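PDB 1G0D: protein-glutamine gamma-glutamyltransferase 2 from Pagrus major, which catalyses the joining of peptide-bound glutamine to primary amines, including the lysine side chains of other proteins, probably in a calcium-dependent way. Local coordinates for residues T43-D48 with Q90-L95; E57-L62 with R109-V114; G618-E623 with V663-D668; T631-N636 with V645-S650. All coordinates share one frame; numbering follows the deposited sequence.

How the interactions relate
The four contacts show one principle in two domains: a β-sandwich is knit within its sheets by backbone bonds and between them by apolar side chains. Interaction 1 joins two strands of one N-terminal sheet and interaction 2 two of the facing sheet. Their centres are 16 Å apart, and Leu44 CD1 meets Val112 CG1 across the sandwich at 4.2 Å. In the C-terminal domain interaction 3 lies within a sheet and interaction 4 between sheets; their centres lie 8 Å apart, and interaction 4 nests in the loop interaction 3 closes. The pairs are remote, interactions 1 and 3 being 55 Å apart between centres, and all four lie away from the catalytic Cys272, His332 and Asp355.

Interaction 1. Residues T43-D48 with Q90-L95; sequences TLQCSD and QDEILL
Leu44 and Ile93 sit opposite each other as an antiparallel hydrogen-bonded pair. Leu44 N bonds to Ile93 O at 2.9 Å, and Ile93 N returns the bond to Leu44 O at 2.8 Å. The two residues join neighbouring strands 40-46 and 92-98 in one sheet of the N-terminal domain, an immunoglobulin-like β-sandwich. Packing is tight on the face that carries their side chains. Leu44 CB lies 4.0 Å from Ile93 CB. With CG anti to the carbonyl carbon and beside the backbone N (chi1 -88°), Leu44 brings that atom to 3.7 Å from Leu95 CD2. Leu56 of strand 55-62, in the other sheet, touches Leu44, Ile93 and Leu95, which places this face in the interior of the sandwich. Cys46, whose N bonds to Asp91 O at 3.0 Å, extends the apolar surface, its SG lying near Ile93 CD1.

The face with Thr43, Gln45, Glu92 and Leu94 is more polar and loosens toward Gln45 and Asp91. Thr43 CG2 rests 3.7 Å from Leu94 CD2, and Glu92 OE1 comes only to 3.8 Å from Thr43 CG2. At the exposed end, Gln45 NE2 and Asp91 OD2 stay 4.4 Å apart. The polar side chains thus form no hydrogen bond across the two segments: backbone amides and carbonyls set the register, while the aliphatic carbon gathered on one side is consistent with that face turning inward.

Interaction 2. Residues E57-L62 with R109-V114; sequences ELVLHL and RLAVLV
Val59 and Ala111 form the central hydrogen-bonded pair of two antiparallel strands in the immunoglobulin-like N-terminal β-sandwich. Val59 N meets Ala111 O at 3.1 Å in an almost straight bond (174°), and Ala111 N answers Val59 O at 3.0 Å. Equivalent pairs of backbone hydrogen bonds link Glu57 with Leu113 and His61 with Arg109.

On the face of these pairs Val59 CG1 packs 3.4 Å from Leu113 CD2. The His61 ring turns its edge to Ala111, with NE2 3.9 Å from CB and the methyl in the ring plane. On the reverse face Leu58 and Val112 lie side by side, and Leu60 CD2 meets Leu110 CD2 at 3.7 Å.

Further out, Asp66 holds His61 ND1 by a hydrogen bond and Lys74 forms a salt bridge with Glu57, fixing two polar ends. An alanine in place of His61 would probably leave Asp66 without this partner and the Ala111 methyl without its edge contact. Strands 68-72 and 121-133 flank the pair, so both strands are internal to their sheet. Arg109, its chain bent at chi2 and chi3, folds back until its guanidinium face lies over His61 O, which stands 4.3 Å above the centre of that plane.

Interaction 3. Residues G618-E623 with V663-D668; sequences GVFTLE and VDFDSD
Asp664 O is gripped by two neighbouring groups of the facing strand: Thr621 N bonds to it at 3.0 Å, and Phe620 CA approaches to 3.3 Å in a CA-H...O contact. The same pattern recurs along this antiparallel pair, strands 619-624 and 659-666 of the C-terminal immunoglobulin-like β-sandwich. Asp666 O, for example, takes Val619 N at 3.1 Å together with a contact from Gly618 CA.

The two faces differ sharply. Val619, Thr621, Asp664 and Asp666 look toward the catalytic part of the chain, where Arg248 forms a salt bridge with Asp664 OD2 and the hydroxyl of Tyr247 is hydrogen-bonded to Asp666 OD2. The bonds to Arg248 and Tyr247 thus join this face of the sheet to the catalytic part. Lys674 and Lys671, within the domain, pair with Asp664 OD1 and Asp666 OD2, so each carboxylate has more than one partner and is likely to stay charged.

Phe620, Leu622, Val663 and Phe665 point into the sandwich. Leu622 and Val663 lie side by side, pointing the same way, with Leu622 CD1 3.5 Å from Val663 CG2. The phenylalanine rings cross obliquely, planes at 48° and centroids 4.9 Å apart. In Phe665, CG stands anti to the backbone N (chi1 172°), on the Gly618 side of its CA, and the ring's CE1 lies 3.5 Å from Gly618 CA. Its CD1 stands 3.5 Å above the centre of the Phe620 ring.

Interaction 4. Residues T631-N636 with V645-S650; sequences TQIHVN and VSVKLS
Thr631 and Leu649 meet methyl to methyl, with Thr631 CG2 3.5 Å from Leu649 CD1. The threonine turns this methyl anti to its backbone N, while its OG1 is engaged by Ser629 O. Further apolar contacts follow along the strands. Ile633 reaches across with CD1, set anti to CA (chi2 178°), to lie 3.9 Å from Leu649 CB and the same distance from Val647 CB. The Ile633 and Val647 side chains reach toward each other tip to tip, though the modelled separation of Ile633 CG2 and Val647 CG1 is too short to be trusted. Val635 CG2 meets Val645 CG1 at 3.9 Å, the two side chains crossing at about a right angle.

No hydrogen bond joins the segments, because this is packing between the sheets of the C-terminal immunoglobulin-like β-sandwich. Strands 628-634 and 644-651 are each outermost in their own sheet; the axes of 631-634 and 645-650 come within 8.2 Å, their directions 143° apart. Each strand keeps its backbone bonds for its own sheet: Ile633 with Phe620, Val647 with Val605. An alanine at Ile633 would probably open a gap facing Val647 and Leu649, since CD1, which touches both, would be gone.

Of polar atoms facing apolar ones, the nearest example is Lys648 O, 3.8 Å from Ile633 CD1. Phe620, from the strand beside 628-634, also touches Val635, Val645 and Val647.

Interaction 1. Residues T43-D48 with Q90-L95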
loop_
_atom_site.group_PDB
_atom_site.type_symbol
_atom_site.label_atom_id
_atom_site.label_comp_id
_atom_site.label_asym_id
_atom_site.label_seq_id
_atom_site.Cartn_x
_atom_site.Cartn_y
_atom_site.Cartn_z
ATOM N N THR A 43 10.513 20.234 31.822
ATOM C CA THR A 43 10.876 21.017 33.003
ATOM C C THR A 43 9.949 22.192 33.271
ATOM O O THR A 43 9.366 22.745 32.360
ATOM C CB THR A 43 12.264 21.612 32.878
ATOM O OG1 THR A 43 12.460 22.080 31.533
ATOM C CG2 THR A 43 13.300 20.586 33.241
ATOM N N LEU A 44 9.832 22.556 34.534
ATOM C CA LEU A 44 9.033 23.684 34.965
ATOM C C LEU A 44 10.065 24.705 35.390
ATOM O O LEU A 44 10.713 24.489 36.423
ATOM C CB LEU A 44 8.276 23.368 36.238
ATOM C CG LEU A 44 6.924 22.734 36.360
ATOM C CD1 LEU A 44 6.224 23.319 37.557
ATOM C CD2 LEU A 44 6.155 22.965 35.113
ATOM N N GLN A 45 10.257 25.788 34.633
ATOM C CA GLN A 45 11.203 26.820 35.076
ATOM C C GLN A 45 10.469 27.700 36.071
ATOM O O GLN A 45 9.490 28.347 35.729
ATOM C CB GLN A 45 11.699 27.676 33.926
ATOM C CG GLN A 45 13.129 28.113 34.141
ATOM C CD GLN A 45 13.327 29.611 33.946
ATOM O OE1 GLN A 45 13.397 30.087 32.807
ATOM N NE2 GLN A 45 13.428 30.368 35.059
ATOM N N CYS A 46 10.936 27.703 37.309
ATOM C CA CYS A 46 10.315 28.485 38.367
ATOM C C CYS A 46 11.028 29.806 38.707
ATOM O O CYS A 46 12.214 30.005 38.417
ATOM C CB CYS A 46 10.160 27.619 39.613
ATOM S SG CYS A 46 9.087 26.181 39.348
ATOM N N SER A 47 10.267 30.718 39.307
ATOM C CA SER A 47 10.776 32.027 39.664
ATOM C C SER A 47 11.311 31.934 41.075
ATOM O O SER A 47 12.194 32.697 41.462
ATOM C CB SER A 47 9.674 33.086 39.557
ATOM O OG SER A 47 8.633 32.826 40.473
ATOM N N ASP A 48 10.763 31.016 41.858
ATOM C CA ASP A 48 11.287 30.822 43.193
ATOM C C ASP A 48 11.090 29.431 43.783
ATOM O O ASP A 48 11.917 28.561 43.535
ATOM C CB ASP A 48 10.849 31.958 44.156
ATOM C CG ASP A 48 9.426 31.811 44.693
ATOM O OD1 ASP A 48 9.245 31.982 45.929
ATOM O OD2 ASP A 48 8.491 31.549 43.897
ATOM N N GLN A 90 17.712 22.906 39.417
ATOM C CA GLN A 90 18.269 24.059 40.088
ATOM C C GLN A 90 17.098 24.963 40.364
ATOM O O GLN A 90 16.422 24.849 41.402
ATOM C CB GLN A 90 19.314 24.738 39.246
ATOM C CG GLN A 90 20.679 24.101 39.349
ATOM C CD GLN A 90 20.997 23.585 40.729
ATOM O OE1 GLN A 90 21.111 24.354 41.693
ATOM N NE2 GLN A 90 21.138 22.286 40.847
ATOM N N ASP A 91 16.838 25.861 39.427
ATOM C CA ASP A 91 15.726 26.768 39.565
ATOM C C ASP A 91 14.532 26.255 38.756
ATOM O O ASP A 91 13.577 26.992 38.513
ATOM C CB ASP A 91 16.128 28.212 39.182
ATOM C CG ASP A 91 16.973 28.293 37.914
ATOM O OD1 ASP A 91 17.502 27.238 37.450
ATOM O OD2 ASP A 91 17.101 29.431 37.387
ATOM N N GLU A 92 14.593 24.983 38.352
ATOM C CA GLU A 92 13.510 24.326 37.627
ATOM C C GLU A 92 13.149 22.931 38.193
ATOM O O GLU A 92 13.926 22.311 38.909
ATOM C CB GLU A 92 13.857 24.241 36.148
ATOM C CG GLU A 92 15.216 23.722 35.806
ATOM C CD GLU A 92 15.723 24.299 34.485
ATOM O OE1 GLU A 92 15.490 23.712 33.409
ATOM O OE2 GLU A 92 16.366 25.361 34.522
ATOM N N ILE A 93 11.941 22.460 37.919
ATOM C CA ILE A 93 11.527 21.143 38.401
ATOM C C ILE A 93 11.456 20.178 37.190
ATOM O O ILE A 93 10.767 20.445 36.215
ATOM C CB ILE A 93 10.144 21.212 39.085
ATOM C CG1 ILE A 93 10.201 22.149 40.264
ATOM C CG2 ILE A 93 9.747 19.867 39.624
ATOM C CD1 ILE A 93 8.863 22.311 40.972
ATOM N N LEU A 94 12.197 19.074 37.275
ATOM C CA LEU A 94 12.255 18.044 36.229
ATOM C C LEU A 94 11.093 17.092 36.471
ATOM O O LEU A 94 11.017 16.433 37.512
ATOM C CB LEU A 94 13.568 17.270 36.317
ATOM C CG LEU A 94 14.312 16.741 35.068
ATOM C CD1 LEU A 94 14.474 15.286 35.365
ATOM C CD2 LEU A 94 13.631 16.936 33.690
ATOM N N LEU A 95 10.199 17.005 35.492
ATOM C CA LEU A 95 9.029 16.173 35.611
ATOM C C LEU A 95 9.135 15.076 34.577
ATOM O O LEU A 95 9.092 15.350 33.395
ATOM C CB LEU A 95 7.800 17.019 35.323
ATOM C CG LEU A 95 6.815 17.620 36.342
ATOM C CD1 LEU A 95 7.248 17.524 37.820
ATOM C CD2 LEU A 95 6.638 19.047 35.924
#

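Interaction 2. Residues E57-L62 with R109-V114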
loop_
_atom_site.group_PDB
_atom_site.type_symbol
_atom_site.label_atom_id
_atom_site.label_comp_id
_atom_site.label_asym_id
_atom_site.label_seq_id
_atom_site.Cartn_x
_atom_site.Cartn_y
_atom_site.Cartn_z
ATOM N N GLU A 57 0.380 18.854 40.833
ATOM C CA GLU A 57 -0.691 17.972 40.402
ATOM C C GLU A 57 -0.680 17.981 38.873
ATOM O O GLU A 57 -0.501 19.030 38.247
ATOM C CB GLU A 57 -2.014 18.511 40.918
ATOM C CG GLU A 57 -3.052 17.473 41.077
ATOM C CD GLU A 57 -2.786 16.639 42.290
ATOM O OE1 GLU A 57 -2.927 17.174 43.404
ATOM O OE2 GLU A 57 -2.427 15.450 42.137
ATOM N N LEU A 58 -0.861 16.818 38.260
ATOM C CA LEU A 58 -0.848 16.751 36.792
ATOM C C LEU A 58 -2.080 16.081 36.203
ATOM O O LEU A 58 -2.427 14.959 36.578
ATOM C CB LEU A 58 0.393 15.987 36.295
ATOM C CG LEU A 58 1.634 16.794 35.894
ATOM C CD1 LEU A 58 2.165 17.467 37.139
ATOM C CD2 LEU A 58 2.702 15.906 35.261
ATOM N N VAL A 59 -2.746 16.768 35.284
ATOM C CA VAL A 59 -3.888 16.159 34.631
ATOM C C VAL A 59 -3.816 16.340 33.121
ATOM O O VAL A 59 -3.467 17.407 32.619
ATOM C CB VAL A 59 -5.225 16.668 35.215
ATOM C CG1 VAL A 59 -5.010 17.951 35.903
ATOM C CG2 VAL A 59 -6.284 16.759 34.139
ATOM N N LEU A 60 -4.130 15.256 32.417
ATOM C CA LEU A 60 -4.093 15.211 30.973
ATOM C C LEU A 60 -5.458 15.371 30.328
ATOM O O LEU A 60 -6.450 14.901 30.852
ATOM C CB LEU A 60 -3.509 13.876 30.551
ATOM C CG LEU A 60 -2.054 13.544 30.870
ATOM C CD1 LEU A 60 -1.863 12.057 30.786
ATOM C CD2 LEU A 60 -1.149 14.226 29.869
ATOM N N HIS A 61 -5.512 16.021 29.175
ATOM C CA HIS A 61 -6.786 16.214 28.474
ATOM C C HIS A 61 -6.658 15.755 27.036
ATOM O O HIS A 61 -5.714 16.111 26.325
ATOM C CB HIS A 61 -7.230 17.684 28.485
ATOM C CG HIS A 61 -7.260 18.291 29.851
ATOM N ND1 HIS A 61 -8.378 18.249 30.657
ATOM C CD2 HIS A 61 -6.286 18.874 30.594
ATOM C CE1 HIS A 61 -8.093 18.768 31.835
ATOM N NE2 HIS A 61 -6.828 19.157 31.823
ATOM N N LEU A 62 -7.632 14.959 26.625
ATOM C CA LEU A 62 -7.697 14.400 25.276
ATOM C C LEU A 62 -9.058 14.757 24.645
ATOM O O LEU A 62 -10.091 14.708 25.318
ATOM C CB LEU A 62 -7.554 12.864 25.344
ATOM C CG LEU A 62 -6.363 12.121 24.711
ATOM C CD1 LEU A 62 -6.761 10.686 24.471
ATOM C CD2 LEU A 62 -5.926 12.766 23.407
ATOM N N ARG A 109 -3.166 17.543 25.987
ATOM C CA ARG A 109 -2.857 18.893 26.423
ATOM C C ARG A 109 -2.613 18.699 27.888
ATOM O O ARG A 109 -3.469 18.187 28.588
ATOM C CB ARG A 109 -4.019 19.862 26.183
ATOM C CG ARG A 109 -3.771 20.853 24.982
ATOM C CD ARG A 109 -4.527 20.486 23.654
ATOM N NE ARG A 109 -5.928 20.114 23.915
ATOM C CZ ARG A 109 -6.603 19.127 23.314
ATOM N NH1 ARG A 109 -6.025 18.378 22.376
ATOM N NH2 ARG A 109 -7.842 18.840 23.712
ATOM N N LEU A 110 -1.422 19.084 28.340
ATOM C CA LEU A 110 -1.012 18.909 29.734
ATOM C C LEU A 110 -1.188 20.091 30.650
ATOM O O LEU A 110 -0.623 21.162 30.423
ATOM C CB LEU A 110 0.465 18.502 29.814
ATOM C CG LEU A 110 0.968 17.519 30.892
ATOM C CD1 LEU A 110 2.147 18.096 31.611
ATOM C CD2 LEU A 110 -0.094 17.211 31.866
ATOM N N ALA A 111 -1.922 19.855 31.729
ATOM C CA ALA A 111 -2.155 20.877 32.717
ATOM C C ALA A 111 -1.412 20.581 34.022
ATOM O O ALA A 111 -1.803 19.678 34.760
ATOM C CB ALA A 111 -3.633 20.992 32.986
ATOM N N VAL A 112 -0.338 21.314 34.313
ATOM C CA VAL A 112 0.375 21.127 35.585
ATOM C C VAL A 112 -0.225 22.125 36.636
ATOM O O VAL A 112 -0.150 23.360 36.470
ATOM C CB VAL A 112 1.936 21.342 35.387
ATOM C CG1 VAL A 112 2.677 21.304 36.733
ATOM C CG2 VAL A 112 2.485 20.264 34.449
ATOM N N LEU A 113 -0.862 21.590 37.681
ATOM C CA LEU A 113 -1.466 22.426 38.724
ATOM C C LEU A 113 -0.638 22.491 39.994
ATOM O O LEU A 113 -0.158 21.468 40.471
ATOM C CB LEU A 113 -2.819 21.886 39.164
ATOM C CG LEU A 113 -4.123 21.866 38.388
ATOM C CD1 LEU A 113 -4.113 22.690 37.120
ATOM C CD2 LEU A 113 -4.367 20.417 38.098
ATOM N N VAL A 114 -0.484 23.693 40.546
ATOM C CA VAL A 114 0.207 23.877 41.825
ATOM C C VAL A 114 -0.922 24.085 42.824
ATOM O O VAL A 114 -1.774 24.937 42.615
ATOM C CB VAL A 114 1.116 25.146 41.836
ATOM C CG1 VAL A 114 1.730 25.321 43.238
ATOM C CG2 VAL A 114 2.216 25.017 40.773
#

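Interaction 3. Residues G618-E623 with V663-D668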
loop_
_atom_site.group_PDB
_atom_site.type_symbol
_atom_site.label_atom_id
_atom_site.label_comp_id
_atom_site.label_asym_id
_atom_site.label_seq_id
_atom_site.Cartn_x
_atom_site.Cartn_y
_atom_site.Cartn_z
ATOM N N GLY A 618 3.338 17.315 -22.056
ATOM C CA GLY A 618 4.403 16.718 -21.266
ATOM C C GLY A 618 4.632 17.432 -19.958
ATOM O O GLY A 618 4.951 18.610 -19.967
ATOM N N VAL A 619 4.422 16.724 -18.846
ATOM C CA VAL A 619 4.629 17.243 -17.480
ATOM C C VAL A 619 5.520 16.274 -16.725
ATOM O O VAL A 619 5.263 15.060 -16.746
ATOM C CB VAL A 619 3.422 17.207 -16.570
ATOM C CG1 VAL A 619 3.288 18.505 -15.903
ATOM C CG2 VAL A 619 2.216 16.716 -17.274
ATOM N N PHE A 620 6.521 16.803 -16.029
ATOM C CA PHE A 620 7.393 15.981 -15.211
ATOM C C PHE A 620 6.966 16.402 -13.800
ATOM O O PHE A 620 6.723 17.588 -13.567
ATOM C CB PHE A 620 8.854 16.366 -15.441
ATOM C CG PHE A 620 9.443 15.829 -16.712
ATOM C CD1 PHE A 620 9.960 14.548 -16.762
ATOM C CD2 PHE A 620 9.472 16.603 -17.861
ATOM C CE1 PHE A 620 10.508 14.036 -17.957
ATOM C CE2 PHE A 620 10.012 16.111 -19.053
ATOM C CZ PHE A 620 10.525 14.828 -19.100
ATOM N N THR A 621 6.826 15.451 -12.876
ATOM C CA THR A 621 6.474 15.780 -11.483
ATOM C C THR A 621 7.563 15.173 -10.634
ATOM O O THR A 621 7.844 13.988 -10.781
ATOM C CB THR A 621 5.170 15.146 -11.045
ATOM O OG1 THR A 621 4.166 15.383 -12.043
ATOM C CG2 THR A 621 4.749 15.705 -9.691
ATOM N N LEU A 622 8.185 15.958 -9.754
ATOM C CA LEU A 622 9.282 15.436 -8.935
ATOM C C LEU A 622 9.013 15.498 -7.441
ATOM O O LEU A 622 8.423 16.452 -6.954
ATOM C CB LEU A 622 10.575 16.212 -9.192
ATOM C CG LEU A 622 11.241 16.571 -10.521
ATOM C CD1 LEU A 622 12.628 15.978 -10.539
ATOM C CD2 LEU A 622 10.465 16.085 -11.677
ATOM N N GLU A 623 9.443 14.480 -6.703
ATOM C CA GLU A 623 9.263 14.489 -5.263
ATOM C C GLU A 623 10.204 13.517 -4.573
ATOM O O GLU A 623 10.714 12.580 -5.189
ATOM C CB GLU A 623 7.837 14.134 -4.913
ATOM C CG GLU A 623 7.639 12.663 -4.819
ATOM C CD GLU A 623 6.343 12.318 -4.155
ATOM O OE1 GLU A 623 6.090 12.825 -3.039
ATOM O OE2 GLU A 623 5.571 11.547 -4.760
ATOM N N VAL A 663 10.307 10.454 -9.972
ATOM C CA VAL A 663 9.786 11.238 -11.065
ATOM C C VAL A 663 8.800 10.478 -11.960
ATOM O O VAL A 663 8.976 9.292 -12.294
ATOM C CB VAL A 663 10.951 11.796 -11.924
ATOM C CG1 VAL A 663 10.415 12.657 -13.033
ATOM C CG2 VAL A 663 11.879 12.608 -11.054
ATOM N N ASP A 664 7.744 11.206 -12.313
ATOM C CA ASP A 664 6.695 10.745 -13.190
ATOM C C ASP A 664 6.569 11.655 -14.438
ATOM O O ASP A 664 6.732 12.873 -14.364
ATOM C CB ASP A 664 5.377 10.747 -12.429
ATOM C CG ASP A 664 4.191 10.531 -13.335
ATOM O OD1 ASP A 664 3.901 9.358 -13.678
ATOM O OD2 ASP A 664 3.554 11.537 -13.720
ATOM N N PHE A 665 6.302 11.052 -15.591
ATOM C CA PHE A 665 6.083 11.810 -16.832
ATOM C C PHE A 665 4.796 11.371 -17.531
ATOM O O PHE A 665 4.585 10.172 -17.791
ATOM C CB PHE A 665 7.253 11.660 -17.834
ATOM C CG PHE A 665 6.969 12.270 -19.203
ATOM C CD1 PHE A 665 7.184 13.632 -19.447
ATOM C CD2 PHE A 665 6.424 11.496 -20.230
ATOM C CE1 PHE A 665 6.846 14.208 -20.697
ATOM C CE2 PHE A 665 6.092 12.066 -21.466
ATOM C CZ PHE A 665 6.300 13.418 -21.697
ATOM N N ASP A 666 3.935 12.345 -17.821
ATOM C CA ASP A 666 2.697 12.064 -18.543
ATOM C C ASP A 666 2.536 12.963 -19.768
ATOM O O ASP A 666 2.981 14.121 -19.792
ATOM C CB ASP A 666 1.454 12.196 -17.655
ATOM C CG ASP A 666 0.224 11.527 -18.280
ATOM O OD1 ASP A 666 -0.881 12.098 -18.161
ATOM O OD2 ASP A 666 0.361 10.435 -18.888
ATOM N N SER A 667 1.885 12.409 -20.783
ATOM C CA SER A 667 1.677 13.123 -22.020
ATOM C C SER A 667 0.431 12.510 -22.596
ATOM O O SER A 667 -0.035 11.497 -22.074
ATOM C CB SER A 667 2.847 12.853 -22.951
ATOM O OG SER A 667 2.917 11.461 -23.206
ATOM N N ASP A 668 -0.087 13.106 -23.671
ATOM C CA ASP A 668 -1.300 12.604 -24.331
ATOM C C ASP A 668 -1.143 11.172 -24.830
ATOM O O ASP A 668 -1.984 10.324 -24.542
ATOM C CB ASP A 668 -1.709 13.504 -25.514
ATOM C CG ASP A 668 -0.620 13.632 -26.565
ATOM O OD1 ASP A 668 -0.926 14.147 -27.662
ATOM O OD2 ASP A 668 0.535 13.231 -26.304
#

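Interaction 4. Residues T631-N636 with V645-S650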
loop_
_atom_site.group_PDB
_atom_site.type_symbol
_atom_site.label_atom_id
_atom_site.label_comp_id
_atom_site.label_asym_id
_atom_site.label_seq_id
_atom_site.Cartn_x
_atom_site.Cartn_y
_atom_site.Cartn_z
ATOM N N THR A 631 6.699 18.424 -7.322
ATOM C CA THR A 631 6.925 19.648 -8.068
ATOM C C THR A 631 6.850 19.370 -9.550
ATOM O O THR A 631 7.403 18.385 -10.006
ATOM C CB THR A 631 8.294 20.184 -7.749
ATOM O OG1 THR A 631 8.361 20.490 -6.350
ATOM C CG2 THR A 631 8.570 21.409 -8.559
ATOM N N GLN A 632 6.183 20.237 -10.301
ATOM C CA GLN A 632 6.060 20.022 -11.739
ATOM C C GLN A 632 6.925 20.855 -12.694
ATOM O O GLN A 632 7.232 22.011 -12.444
ATOM C CB GLN A 632 4.603 20.183 -12.151
ATOM C CG GLN A 632 3.737 18.985 -11.825
ATOM C CD GLN A 632 2.297 19.181 -12.257
ATOM O OE1 GLN A 632 1.508 18.230 -12.291
ATOM N NE2 GLN A 632 1.942 20.424 -12.588
ATOM N N ILE A 633 7.324 20.225 -13.792
ATOM C CA ILE A 633 8.085 20.870 -14.860
ATOM C C ILE A 633 7.284 20.605 -16.135
ATOM O O ILE A 633 7.190 19.456 -16.581
ATOM C CB ILE A 633 9.446 20.235 -15.093
ATOM C CG1 ILE A 633 10.169 20.053 -13.760
ATOM C CG2 ILE A 633 10.211 21.067 -16.127
ATOM C CD1 ILE A 633 11.490 19.400 -13.914
ATOM N N HIS A 634 6.696 21.646 -16.715
ATOM C CA HIS A 634 5.928 21.455 -17.938
ATOM C C HIS A 634 6.825 21.620 -19.154
ATOM O O HIS A 634 7.496 22.631 -19.297
ATOM C CB HIS A 634 4.771 22.453 -17.998
ATOM C CG HIS A 634 3.683 22.173 -16.999
ATOM N ND1 HIS A 634 3.795 22.502 -15.663
ATOM C CD2 HIS A 634 2.468 21.584 -17.134
ATOM C CE1 HIS A 634 2.700 22.131 -15.021
ATOM N NE2 HIS A 634 1.878 21.571 -15.890
ATOM N N VAL A 635 6.879 20.595 -19.997
ATOM C CA VAL A 635 7.657 20.644 -21.225
ATOM C C VAL A 635 6.958 21.671 -22.106
ATOM O O VAL A 635 5.769 21.529 -22.410
ATOM C CB VAL A 635 7.634 19.284 -21.962
ATOM C CG1 VAL A 635 8.234 19.437 -23.359
ATOM C CG2 VAL A 635 8.384 18.241 -21.151
ATOM N N ASN A 636 7.672 22.720 -22.496
ATOM C CA ASN A 636 7.055 23.737 -23.339
ATOM C C ASN A 636 7.216 23.319 -24.794
ATOM O O ASN A 636 8.314 23.318 -25.351
ATOM C CB ASN A 636 7.684 25.114 -23.058
ATOM C CG ASN A 636 7.326 25.653 -21.645
ATOM O OD1 ASN A 636 8.181 26.226 -20.935
ATOM N ND2 ASN A 636 6.054 25.466 -21.239
ATOM N N VAL A 645 13.725 14.298 -24.744
ATOM C CA VAL A 645 13.172 15.311 -23.845
ATOM C C VAL A 645 14.147 15.518 -22.725
ATOM O O VAL A 645 14.786 14.571 -22.275
ATOM C CB VAL A 645 11.877 14.842 -23.208
ATOM C CG1 VAL A 645 11.011 16.018 -22.888
ATOM C CG2 VAL A 645 11.175 13.911 -24.127
ATOM N N SER A 646 14.278 16.745 -22.255
ATOM C CA SER A 646 15.226 16.986 -21.175
ATOM C C SER A 646 14.907 18.219 -20.370
ATOM O O SER A 646 14.950 19.317 -20.917
ATOM C CB SER A 646 16.646 17.139 -21.730
ATOM O OG SER A 646 16.883 16.238 -22.808
ATOM N N VAL A 647 14.582 18.030 -19.083
ATOM C CA VAL A 647 14.297 19.139 -18.154
ATOM C C VAL A 647 15.248 19.051 -16.966
ATOM O O VAL A 647 16.112 18.151 -16.890
ATOM C CB VAL A 647 12.903 19.086 -17.519
ATOM C CG1 VAL A 647 11.934 19.855 -18.340
ATOM C CG2 VAL A 647 12.470 17.647 -17.317
ATOM N N LYS A 648 15.071 19.997 -16.040
ATOM C CA LYS A 648 15.849 20.041 -14.830
ATOM C C LYS A 648 15.149 20.968 -13.882
ATOM O O LYS A 648 14.415 21.842 -14.299
ATOM C CB LYS A 648 17.260 20.518 -15.108
ATOM C CG LYS A 648 17.350 21.640 -16.063
ATOM C CD LYS A 648 17.417 22.932 -15.319
ATOM C CE LYS A 648 18.204 23.933 -16.114
ATOM N NZ LYS A 648 19.451 23.334 -16.697
ATOM N N LEU A 649 15.380 20.767 -12.597
ATOM C CA LEU A 649 14.741 21.546 -11.540
ATOM C C LEU A 649 15.818 21.852 -10.491
ATOM O O LEU A 649 16.750 21.073 -10.317
ATOM C CB LEU A 649 13.658 20.675 -10.884
ATOM C CG LEU A 649 12.303 21.165 -10.338
ATOM C CD1 LEU A 649 11.741 20.098 -9.392
ATOM C CD2 LEU A 649 12.424 22.500 -9.612
ATOM N N SER A 650 15.712 22.971 -9.794
ATOM C CA SER A 650 16.681 23.262 -8.750
ATOM C C SER A 650 15.940 23.216 -7.453
ATOM O O SER A 650 14.769 23.589 -7.416
ATOM C CB SER A 650 17.254 24.642 -8.901
ATOM O OG SER A 650 18.651 24.558 -9.107
#